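Local structure of malate dehydrogenase (Pyrococcus horikoshii, 1V9N) at residues I78-E83 against A88-D93. The protein catalyses the NAD-dependent oxidation of (S)-malate to oxaloacetate, working as a homodimer of the LDH2/MDH2 oxidoreductase family. Numbering follows the deposited sequence.
Sequences IRVIRE and ALIDGD
A beta hairpin with a classic bulge pairs R79-E83 with A88-D91, and I81 and R82 both face L89 at the bulge. R79 and D91 form an antiparallel hydrogen-bonded pair: D91 N gives to R79 O at 2.9 Å, and R79 N to D91 O at 3.2 Å. Across the bulge, I81 N reaches L89 O at 2.7 Å, and L89 N gives to R82 O at 2.8 Å.

I90 is gripped at both of its branches. Its CG2 meets I78 CG2 at 3.3 Å, and its CD1 meets V80 CG2 at 3.4 Å; both are tight for carbon pairs. CG1 lies anti to the carbonyl carbon (chi1 -57°), and the bend at chi2 brings CD1 over V80. An alanine in place of I90 would probably leave the methyls of I78 and V80 without their partner and open a gap beside them.

At the bulge, I81 CB sits 4.0 Å from L89 CG. I81 CD1 reaches D91 CB and also lies over one face of the R79 guanidinium, towards its rim. D91 OD1 accepts from D93 N at 3.0 Å, closing an Asx turn where the strand ends. The D91 carboxylate also binds N124 and forms a salt bridge to R123.

Strand 79-84 is an outermost strand of the mixed sheet within this chain. Strand 87-91 lies between it and strand 117-125. Helix 97-115 packs on I78 and A88, while I291 of the second subunit packs on L89.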
ATOM      1  N   ILE A  78     -11.469   0.814 -26.540  1.00 30.09           N
ATOM      2  CA  ILE A  78     -10.591   0.343 -25.482  1.00 30.03           C
ATOM      3  C   ILE A  78      -9.787  -0.815 -26.059  1.00 31.23           C
ATOM      4  O   ILE A  78     -10.322  -1.890 -26.308  1.00 33.70           O
ATOM      5  CB  ILE A  78     -11.437  -0.098 -24.274  1.00 29.49           C
ATOM      6  CG1 ILE A  78     -12.417   1.033 -23.915  1.00 27.24           C
ATOM      7  CG2 ILE A  78     -10.543  -0.421 -23.089  1.00 27.79           C
ATOM      8  CD1 ILE A  78     -13.433   0.686 -22.845  1.00 30.09           C
ATOM      9  N   ARG A  79      -8.495  -0.584 -26.270  1.00 30.61           N
ATOM     10  CA  ARG A  79      -7.631  -1.582 -26.887  1.00 30.69           C
ATOM     11  C   ARG A  79      -6.571  -2.243 -26.009  1.00 28.97           C
ATOM     12  O   ARG A  79      -5.928  -1.594 -25.185  1.00 24.32           O
ATOM     13  CB  ARG A  79      -6.949  -0.948 -28.101  1.00 34.72           C
ATOM     14  CG  ARG A  79      -6.280  -1.931 -29.035  1.00 41.75           C
ATOM     15  CD  ARG A  79      -5.870  -1.250 -30.335  1.00 47.65           C
ATOM     16  NE  ARG A  79      -4.670  -0.428 -30.194  1.00 51.15           N
ATOM     17  CZ  ARG A  79      -3.450  -0.918 -29.994  1.00 53.45           C
ATOM     18  NH1 ARG A  79      -3.264  -2.231 -29.906  1.00 54.35           N
ATOM     19  NH2 ARG A  79      -2.412  -0.097 -29.889  1.00 54.65           N
ATOM     20  N   VAL A  80      -6.389  -3.546 -26.210  1.00 27.09           N
ATOM     21  CA  VAL A  80      -5.385  -4.312 -25.480  1.00 26.50           C
ATOM     22  C   VAL A  80      -4.053  -4.117 -26.211  1.00 25.30           C
ATOM     23  O   VAL A  80      -3.932  -4.466 -27.383  1.00 25.02           O
ATOM     24  CB  VAL A  80      -5.734  -5.809 -25.465  1.00 26.65           C
ATOM     25  CG1 VAL A  80      -4.631  -6.594 -24.768  1.00 27.06           C
ATOM     26  CG2 VAL A  80      -7.066  -6.024 -24.757  1.00 26.96           C
ATOM     27  N   ILE A  81      -3.073  -3.540 -25.522  1.00 24.02           N
ATOM     28  CA  ILE A  81      -1.752  -3.283 -26.102  1.00 23.73           C
ATOM     29  C   ILE A  81      -0.836  -4.502 -25.955  1.00 23.47           C
ATOM     30  O   ILE A  81      -0.193  -4.927 -26.914  1.00 21.57           O
ATOM     31  CB  ILE A  81      -1.068  -2.078 -25.416  1.00 23.48           C
ATOM     32  CG1 ILE A  81      -1.980  -0.853 -25.475  1.00 25.16           C
ATOM     33  CG2 ILE A  81       0.259  -1.780 -26.087  1.00 23.69           C
ATOM     34  CD1 ILE A  81      -2.352  -0.419 -26.877  1.00 23.30           C
ATOM     35  N   ARG A  82      -0.765  -5.038 -24.742  1.00 20.93           N
ATOM     36  CA  ARG A  82       0.046  -6.219 -24.447  1.00 20.97           C
ATOM     37  C   ARG A  82      -0.847  -7.124 -23.615  1.00 20.80           C
ATOM     38  O   ARG A  82      -1.706  -6.640 -22.875  1.00 17.86           O
ATOM     39  CB  ARG A  82       1.300  -5.860 -23.627  1.00 20.78           C
ATOM     40  CG  ARG A  82       2.357  -5.020 -24.354  1.00 21.80           C
ATOM     41  CD  ARG A  82       2.914  -5.735 -25.582  1.00 23.56           C
ATOM     42  NE  ARG A  82       3.597  -6.981 -25.246  1.00 26.36           N
ATOM     43  CZ  ARG A  82       4.811  -7.052 -24.707  1.00 27.49           C
ATOM     44  NH1 ARG A  82       5.491  -5.947 -24.440  1.00 30.54           N
ATOM     45  NH2 ARG A  82       5.345  -8.232 -24.428  1.00 27.79           N
ATOM     46  N   GLU A  83      -0.652  -8.431 -23.720  1.00 20.53           N
ATOM     47  CA  GLU A  83      -1.487  -9.339 -22.959  1.00 21.31           C
ATOM     48  C   GLU A  83      -0.870 -10.710 -22.751  1.00 22.06           C
ATOM     49  O   GLU A  83      -0.028 -11.167 -23.534  1.00 21.16           O
ATOM     50  CB  GLU A  83      -2.856  -9.473 -23.641  1.00 24.30           C
ATOM     51  CG  GLU A  83      -3.781 -10.515 -23.020  1.00 28.32           C
ATOM     52  CD  GLU A  83      -5.179 -10.491 -23.617  1.00 30.51           C
ATOM     53  OE1 GLU A  83      -5.304 -10.505 -24.860  1.00 30.40           O
ATOM     54  OE2 GLU A  83      -6.154 -10.460 -22.839  1.00 31.01           O
ATOM     55  N   ALA A  88      -2.745  -7.777 -18.721  1.00 16.68           N
ATOM     56  CA  ALA A  88      -3.070  -7.012 -19.909  1.00 17.67           C
ATOM     57  C   ALA A  88      -2.751  -5.533 -19.697  1.00 19.29           C
ATOM     58  O   ALA A  88      -2.850  -5.007 -18.580  1.00 18.79           O
ATOM     59  CB  ALA A  88      -4.537  -7.187 -20.270  1.00 17.54           C
ATOM     60  N   LEU A  89      -2.329  -4.882 -20.773  1.00 17.68           N
ATOM     61  CA  LEU A  89      -2.041  -3.457 -20.752  1.00 18.72           C
ATOM     62  C   LEU A  89      -3.100  -2.877 -21.686  1.00 17.77           C
ATOM     63  O   LEU A  89      -3.157  -3.215 -22.865  1.00 16.87           O
ATOM     64  CB  LEU A  89      -0.627  -3.174 -21.267  1.00 17.02           C
ATOM     65  CG  LEU A  89      -0.279  -1.709 -21.555  1.00 21.98           C
ATOM     66  CD1 LEU A  89      -0.618  -0.838 -20.357  1.00 20.03           C
ATOM     67  CD2 LEU A  89       1.202  -1.604 -21.899  1.00 18.09           C
ATOM     68  N   ILE A  90      -3.944  -2.014 -21.140  1.00 17.22           N
ATOM     69  CA  ILE A  90      -5.049  -1.424 -21.884  1.00 17.83           C
ATOM     70  C   ILE A  90      -4.889   0.075 -22.138  1.00 18.69           C
ATOM     71  O   ILE A  90      -4.343   0.795 -21.304  1.00 15.63           O
ATOM     72  CB  ILE A  90      -6.375  -1.598 -21.083  1.00 20.15           C
ATOM     73  CG1 ILE A  90      -6.642  -3.079 -20.793  1.00 21.22           C
ATOM     74  CG2 ILE A  90      -7.524  -0.925 -21.809  1.00 19.44           C
ATOM     75  CD1 ILE A  90      -6.759  -3.956 -22.013  1.00 24.49           C
ATOM     76  N   ASP A  91      -5.369   0.534 -23.291  1.00 17.95           N
ATOM     77  CA  ASP A  91      -5.353   1.963 -23.603  1.00 19.40           C
ATOM     78  C   ASP A  91      -6.834   2.351 -23.630  1.00 19.09           C
ATOM     79  O   ASP A  91      -7.608   1.837 -24.446  1.00 18.80           O
ATOM     80  CB  ASP A  91      -4.702   2.251 -24.958  1.00 20.60           C
ATOM     81  CG  ASP A  91      -4.516   3.747 -25.204  1.00 23.39           C
ATOM     82  OD1 ASP A  91      -5.535   4.451 -25.365  1.00 20.78           O
ATOM     83  OD2 ASP A  91      -3.351   4.226 -25.217  1.00 26.08           O
ATOM     84  N   GLY A  92      -7.217   3.242 -22.721  1.00 18.79           N
ATOM     85  CA  GLY A  92      -8.604   3.668 -22.604  1.00 18.93           C
ATOM     86  C   GLY A  92      -9.207   4.514 -23.708  1.00 18.36           C
ATOM     87  O   GLY A  92     -10.418   4.762 -23.703  1.00 17.40           O
ATOM     88  N   ASP A  93      -8.381   4.966 -24.645  1.00 19.00           N
ATOM     89  CA  ASP A  93      -8.859   5.782 -25.760  1.00 19.72           C
ATOM     90  C   ASP A  93      -9.689   6.973 -25.273  1.00 18.17           C
ATOM     91  O   ASP A  93     -10.671   7.354 -25.897  1.00 18.42           O
ATOM     92  CB  ASP A  93      -9.675   4.902 -26.718  1.00 21.81           C
ATOM     93  CG  ASP A  93      -9.912   5.560 -28.077  1.00 25.37           C
ATOM     94  OD1 ASP A  93      -9.027   6.301 -28.551  1.00 23.31           O
ATOM     95  OD2 ASP A  93     -10.981   5.316 -28.681  1.00 27.81           O
TER